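PDB 3PVZ: UDP-N-acetylglucosamine 4,6-dehydratase from Vibrio fischeri, which binds NAD and, judging from its family, probably acts as a lyase that dehydrates UDP-N-acetylglucosamine. Local coordinates for residues D104-N118 / K147-F161. Sequence-based numbering, arbitrary orientation.
Sequences DAFIKADGQYDYVLN and KTIQQSIDAGAKKYF. With NA (sodium ion), chain H; NA (sodium ion), chain J.
Val116 and Tyr160 pair at the middle of two neighbouring parallel strands, 115-118 and 159-161, in the Rossmann-type sheet that carries NAD; helices 104-109 and 147-154, which precede them, run nearly parallel (12°). Backbone bonds join the strands: Val116 N to Lys159 O (3.0 Å), Phe161 N to Val116 O and Asn118 N to Phe161 O. Just before them, Lys158 N meets a lone pair of Asp114 O in the carbonyl plane. Between the helices, Asp104 OD1 takes two donors from opposite faces of its carboxylate: Lys147 NZ on the syn side, as a salt bridge (2.8 Å), and Gln151 NE2 (3.2 Å). Lys147 NZ also donates to O of Ile98, an NAD-binding residue. Apolar packing sets Ile107 CG2 against Gln151 CB (3.9 Å) and Val116 CG1 against Tyr160 CE2 (3.9 Å); on the opposite sheet face, shared with Tyr115, Leu117 CB lies at the Phe161 ring edge. Lys158 CG, between its backbone N and carbonyl carbon (chi1 64°), turns the chain over one face of the Tyr115 ring, where NZ bonds OH. Asn118, its OD1 bonded to Ser120 OG, donates through ND2 to Tyr160 OH (2.9 Å), which donates to Thr148 OG1 (2.9 Å), itself bonded to Asn144 O.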
loop_
_atom_site.group_PDB
_atom_site.type_symbol
_atom_site.label_atom_id
_atom_site.label_comp_id
_atom_site.label_asym_id
_atom_site.label_seq_id
_atom_site.Cartn_x
_atom_site.Cartn_y
_atom_site.Cartn_z
ATOM N N ASP A 104 -10.466 2.278 15.137
ATOM C CA ASP A 104 -11.613 2.837 15.890
ATOM C C ASP A 104 -11.278 2.927 17.391
ATOM O O ASP A 104 -11.734 3.852 18.093
ATOM C CB ASP A 104 -12.828 1.979 15.669
ATOM C CG ASP A 104 -13.472 2.214 14.279
ATOM O OD1 ASP A 104 -13.073 3.158 13.551
ATOM O OD2 ASP A 104 -14.411 1.478 13.958
ATOM N N ALA A 105 -10.464 1.993 17.850
ATOM C CA ALA A 105 -10.013 1.981 19.235
ATOM C C ALA A 105 -8.957 3.092 19.432
ATOM O O ALA A 105 -8.934 3.704 20.477
ATOM C CB ALA A 105 -9.443 0.584 19.641
ATOM N N PHE A 106 -8.167 3.382 18.397
ATOM C CA PHE A 106 -7.215 4.515 18.408
ATOM C C PHE A 106 -7.974 5.827 18.524
ATOM O O PHE A 106 -7.599 6.668 19.297
ATOM C CB PHE A 106 -6.330 4.417 17.157
ATOM C CG PHE A 106 -5.648 5.679 16.727
ATOM C CD1 PHE A 106 -4.449 6.037 17.254
ATOM C CD2 PHE A 106 -6.111 6.412 15.662
ATOM C CE1 PHE A 106 -3.761 7.166 16.785
ATOM C CE2 PHE A 106 -5.401 7.551 15.195
ATOM C CZ PHE A 106 -4.269 7.922 15.783
ATOM N N ILE A 107 -9.070 5.979 17.805
ATOM C CA ILE A 107 -9.891 7.190 17.889
ATOM C C ILE A 107 -10.633 7.261 19.203
ATOM O O ILE A 107 -10.685 8.280 19.794
ATOM C CB ILE A 107 -10.894 7.265 16.749
ATOM C CG1 ILE A 107 -10.106 7.403 15.444
ATOM C CG2 ILE A 107 -11.954 8.439 16.963
ATOM C CD1 ILE A 107 -9.386 8.716 15.248
ATOM N N LYS A 108 -11.159 6.170 19.685
ATOM C CA LYS A 108 -11.867 6.186 20.983
ATOM C C LYS A 108 -10.924 6.586 22.154
ATOM O O LYS A 108 -11.304 7.315 23.068
ATOM C CB LYS A 108 -12.449 4.804 21.229
ATOM C CG LYS A 108 -13.365 4.720 22.394
ATOM C CD LYS A 108 -13.858 3.308 22.643
ATOM C CE LYS A 108 -14.645 3.290 23.962
ATOM N NZ LYS A 108 -13.823 2.949 25.100
ATOM N N ALA A 109 -9.671 6.108 22.106
ATOM C CA ALA A 109 -8.739 6.429 23.153
ATOM C C ALA A 109 -8.314 7.901 23.065
ATOM O O ALA A 109 -8.014 8.529 24.071
ATOM C CB ALA A 109 -7.494 5.463 23.110
ATOM N N ASP A 110 -8.266 8.459 21.871
ATOM C CA ASP A 110 -7.737 9.804 21.674
ATOM C C ASP A 110 -8.635 10.588 20.817
ATOM O O ASP A 110 -9.673 11.133 21.355
ATOM C CB ASP A 110 -6.303 9.733 21.078
ATOM C CG ASP A 110 -5.688 11.100 20.902
ATOM O OD1 ASP A 110 -6.428 12.071 21.248
ATOM O OD2 ASP A 110 -4.513 11.190 20.366
ATOM N N GLY A 111 -8.358 10.636 19.505
ATOM C CA GLY A 111 -9.189 11.399 18.556
ATOM C C GLY A 111 -9.238 12.925 18.657
ATOM O O GLY A 111 -9.959 13.584 17.965
ATOM N N GLN A 112 -8.441 13.495 19.515
ATOM C CA GLN A 112 -8.451 14.929 19.783
ATOM C C GLN A 112 -7.517 15.644 18.837
ATOM O O GLN A 112 -6.278 15.631 19.073
ATOM C CB GLN A 112 -7.948 15.100 21.228
ATOM C CG GLN A 112 -8.971 14.711 22.253
ATOM C CD GLN A 112 -10.076 15.739 22.327
ATOM O OE1 GLN A 112 -9.850 16.909 22.678
ATOM N NE2 GLN A 112 -11.239 15.337 21.973
ATOM N N TYR A 113 -8.093 16.218 17.771
ATOM C CA TYR A 113 -7.347 16.895 16.698
ATOM C C TYR A 113 -8.084 18.164 16.316
ATOM O O TYR A 113 -9.265 18.254 16.518
ATOM C CB TYR A 113 -7.180 16.034 15.458
ATOM C CG TYR A 113 -6.485 14.748 15.757
ATOM C CD1 TYR A 113 -5.112 14.677 15.855
ATOM C CD2 TYR A 113 -7.186 13.582 15.899
ATOM C CE1 TYR A 113 -4.486 13.481 16.149
ATOM C CE2 TYR A 113 -6.551 12.380 16.181
ATOM C CZ TYR A 113 -5.211 12.334 16.299
ATOM O OH TYR A 113 -4.604 11.104 16.592
ATOM N N ASP A 114 -7.371 19.161 15.802
ATOM C CA ASP A 114 -8.018 20.379 15.313
ATOM C C ASP A 114 -8.281 20.221 13.815
ATOM O O ASP A 114 -9.369 20.589 13.327
ATOM C CB ASP A 114 -7.161 21.590 15.604
ATOM C CG ASP A 114 -6.925 21.776 17.082
ATOM O OD1 ASP A 114 -7.948 22.005 17.771
ATOM O OD2 ASP A 114 -5.734 21.677 17.552
ATOM N N TYR A 115 -7.330 19.577 13.126
ATOM C CA TYR A 115 -7.370 19.454 11.694
ATOM C C TYR A 115 -7.116 18.000 11.331
ATOM O O TYR A 115 -6.129 17.381 11.774
ATOM C CB TYR A 115 -6.313 20.322 11.027
ATOM C CG TYR A 115 -6.434 21.839 11.205
ATOM C CD1 TYR A 115 -7.245 22.576 10.378
ATOM C CD2 TYR A 115 -5.649 22.525 12.150
ATOM C CE1 TYR A 115 -7.364 23.952 10.523
ATOM C CE2 TYR A 115 -5.745 23.847 12.298
ATOM C CZ TYR A 115 -6.613 24.576 11.483
ATOM O OH TYR A 115 -6.750 25.921 11.631
ATOM N N VAL A 116 -8.032 17.449 10.540
ATOM C CA VAL A 116 -7.937 16.061 10.095
ATOM C C VAL A 116 -7.829 16.083 8.566
ATOM O O VAL A 116 -8.658 16.676 7.921
ATOM C CB VAL A 116 -9.134 15.233 10.579
ATOM C CG1 VAL A 116 -9.015 13.785 10.043
ATOM C CG2 VAL A 116 -9.206 15.280 12.139
ATOM N N LEU A 117 -6.753 15.498 8.022
ATOM C CA LEU A 117 -6.476 15.503 6.589
ATOM C C LEU A 117 -6.513 14.054 6.085
ATOM O O LEU A 117 -5.875 13.180 6.661
ATOM C CB LEU A 117 -5.094 16.118 6.305
ATOM C CG LEU A 117 -4.893 17.605 6.615
ATOM C CD1 LEU A 117 -4.586 17.805 8.117
ATOM C CD2 LEU A 117 -3.771 18.229 5.777
ATOM N N ASN A 118 -7.320 13.784 5.072
ATOM C CA ASN A 118 -7.451 12.439 4.526
ATOM C C ASN A 118 -6.918 12.390 3.115
ATOM O O ASN A 118 -7.568 12.853 2.185
ATOM C CB ASN A 118 -8.912 12.007 4.563
ATOM C CG ASN A 118 -9.137 10.527 4.163
ATOM O OD1 ASN A 118 -8.223 9.807 3.831
ATOM N ND2 ASN A 118 -10.367 10.082 4.287
ATOM N N LYS A 147 -17.074 7.936 7.772
ATOM C CA LYS A 147 -16.833 7.595 9.174
ATOM C C LYS A 147 -15.801 8.507 9.860
ATOM O O LYS A 147 -16.014 8.942 10.975
ATOM C CB LYS A 147 -16.409 6.115 9.329
ATOM C CG LYS A 147 -16.122 5.715 10.817
ATOM C CD LYS A 147 -15.517 4.346 10.933
ATOM C CE LYS A 147 -14.033 4.337 10.516
ATOM N NZ LYS A 147 -13.507 2.916 10.747
ATOM N N THR A 148 -14.664 8.762 9.231
ATOM C CA THR A 148 -13.602 9.564 9.868
ATOM C C THR A 148 -14.084 11.040 9.979
ATOM O O THR A 148 -13.731 11.764 10.879
ATOM C CB THR A 148 -12.318 9.499 9.093
ATOM O OG1 THR A 148 -12.577 9.847 7.725
ATOM C CG2 THR A 148 -11.603 8.043 9.166
ATOM N N ILE A 149 -14.889 11.493 9.052
ATOM C CA ILE A 149 -15.548 12.797 9.253
ATOM C C ILE A 149 -16.462 12.788 10.514
ATOM O O ILE A 149 -16.391 13.712 11.349
ATOM C CB ILE A 149 -16.366 13.271 8.029
ATOM C CG1 ILE A 149 -15.446 13.422 6.807
ATOM C CG2 ILE A 149 -16.994 14.656 8.315
ATOM C CD1 ILE A 149 -16.198 13.578 5.505
ATOM N N GLN A 150 -17.279 11.753 10.669
ATOM C CA GLN A 150 -18.171 11.652 11.843
ATOM C C GLN A 150 -17.360 11.595 13.140
ATOM O O GLN A 150 -17.674 12.282 14.117
ATOM C CB GLN A 150 -19.137 10.442 11.730
ATOM C CG GLN A 150 -20.114 10.367 12.896
ATOM C CD GLN A 150 -21.151 11.505 12.828
ATOM O OE1 GLN A 150 -21.733 11.699 11.805
ATOM N NE2 GLN A 150 -21.323 12.267 13.900
ATOM N N GLN A 151 -16.220 10.863 13.119
ATOM C CA GLN A 151 -15.381 10.784 14.275
ATOM C C GLN A 151 -14.734 12.148 14.551
ATOM O O GLN A 151 -14.445 12.494 15.698
ATOM C CB GLN A 151 -14.319 9.708 14.070
ATOM C CG GLN A 151 -14.889 8.343 13.911
ATOM C CD GLN A 151 -13.834 7.340 13.560
ATOM O OE1 GLN A 151 -12.874 7.648 12.850
ATOM N NE2 GLN A 151 -14.009 6.136 14.027
ATOM N N SER A 152 -14.469 12.909 13.510
ATOM C CA SER A 152 -13.935 14.245 13.680
ATOM C C SER A 152 -14.991 15.225 14.285
ATOM O O SER A 152 -14.643 16.034 15.171
ATOM C CB SER A 152 -13.432 14.765 12.336
ATOM O OG SER A 152 -12.377 13.954 11.825
ATOM N N ILE A 153 -16.241 15.166 13.822
ATOM C CA ILE A 153 -17.349 15.948 14.430
ATOM C C ILE A 153 -17.490 15.590 15.904
ATOM O O ILE A 153 -17.555 16.452 16.738
ATOM C CB ILE A 153 -18.682 15.661 13.766
ATOM C CG1 ILE A 153 -18.654 16.137 12.296
ATOM C CG2 ILE A 153 -19.854 16.347 14.518
ATOM C CD1 ILE A 153 -19.428 15.242 11.380
ATOM N N ASP A 154 -17.471 14.299 16.216
ATOM C CA ASP A 154 -17.641 13.819 17.596
ATOM C C ASP A 154 -16.558 14.330 18.543
ATOM O O ASP A 154 -16.806 14.536 19.727
ATOM C CB ASP A 154 -17.715 12.277 17.634
ATOM C CG ASP A 154 -18.980 11.723 16.933
ATOM O OD1 ASP A 154 -19.920 12.496 16.611
ATOM O OD2 ASP A 154 -19.024 10.501 16.680
ATOM N N ALA A 155 -15.357 14.550 18.026
ATOM C CA ALA A 155 -14.269 15.010 18.876
ATOM C C ALA A 155 -14.147 16.527 18.855
ATOM O O ALA A 155 -13.236 17.070 19.450
ATOM C CB ALA A 155 -12.929 14.353 18.430
ATOM N N GLY A 156 -15.047 17.222 18.152
ATOM C CA GLY A 156 -14.927 18.686 18.044
ATOM C C GLY A 156 -13.784 19.243 17.174
ATOM O O GLY A 156 -13.394 20.378 17.377
ATOM N N ALA A 157 -13.214 18.460 16.238
ATOM C CA ALA A 157 -12.293 19.010 15.204
ATOM C C ALA A 157 -12.893 20.222 14.534
ATOM O O ALA A 157 -14.107 20.317 14.413
ATOM C CB ALA A 157 -11.986 17.971 14.112
ATOM N N LYS A 158 -12.062 21.140 14.071
ATOM C CA LYS A 158 -12.605 22.316 13.457
ATOM C C LYS A 158 -12.663 22.235 11.944
ATOM O O LYS A 158 -13.436 22.988 11.339
ATOM C CB LYS A 158 -11.911 23.577 13.911
ATOM C CG LYS A 158 -10.506 23.698 13.556
ATOM C CD LYS A 158 -10.051 25.207 13.817
ATOM C CE LYS A 158 -8.728 25.275 14.550
ATOM N NZ LYS A 158 -7.823 26.502 14.290
ATOM N N LYS A 159 -11.910 21.284 11.369
ATOM C CA LYS A 159 -11.726 21.227 9.931
ATOM C C LYS A 159 -11.309 19.848 9.464
ATOM O O LYS A 159 -10.423 19.207 10.027
ATOM C CB LYS A 159 -10.703 22.289 9.479
ATOM C CG LYS A 159 -10.432 22.342 7.986
ATOM C CD LYS A 159 -11.574 23.167 7.328
ATOM C CE LYS A 159 -11.347 23.395 5.880
ATOM N NZ LYS A 159 -10.199 24.332 5.656
ATOM N N TYR A 160 -11.992 19.397 8.422
ATOM C CA TYR A 160 -11.636 18.169 7.751
ATOM C C TYR A 160 -11.259 18.535 6.311
ATOM O O TYR A 160 -11.862 19.375 5.710
ATOM C CB TYR A 160 -12.846 17.203 7.777
ATOM C CG TYR A 160 -12.571 15.805 7.271
ATOM C CD1 TYR A 160 -12.600 15.514 5.920
ATOM C CD2 TYR A 160 -12.296 14.755 8.148
ATOM C CE1 TYR A 160 -12.363 14.222 5.458
ATOM C CE2 TYR A 160 -12.053 13.481 7.692
ATOM C CZ TYR A 160 -12.105 13.209 6.339
ATOM O OH TYR A 160 -11.865 11.923 5.872
ATOM N N PHE A 161 -10.199 17.933 5.816
ATOM C CA PHE A 161 -9.681 18.193 4.506
ATOM C C PHE A 161 -9.562 16.867 3.802
ATOM O O PHE A 161 -9.059 15.868 4.367
ATOM C CB PHE A 161 -8.293 18.859 4.569
ATOM C CG PHE A 161 -7.583 18.828 3.266
ATOM C CD1 PHE A 161 -7.879 19.771 2.265
ATOM C CD2 PHE A 161 -6.718 17.795 2.956
ATOM C CE1 PHE A 161 -7.310 19.693 1.024
ATOM C CE2 PHE A 161 -6.113 17.739 1.710
ATOM C CZ PHE A 161 -6.421 18.700 0.742
HETATM NA NA NA H . -11.006 18.779 23.169
HETATM NA NA NA J . -9.157 9.795 25.880
HETATM O O HOH W 1 -10.375 10.022 23.827
HETATM O O HOH W 2 -11.579 12.342 16.040
HETATM O O HOH W 3 -12.789 17.698 22.333
HETATM O O HOH W 4 -10.625 17.623 19.067
HETATM O O HOH W 5 -10.506 21.936 17.198
HETATM O O HOH W 6 -10.952 19.501 20.920
#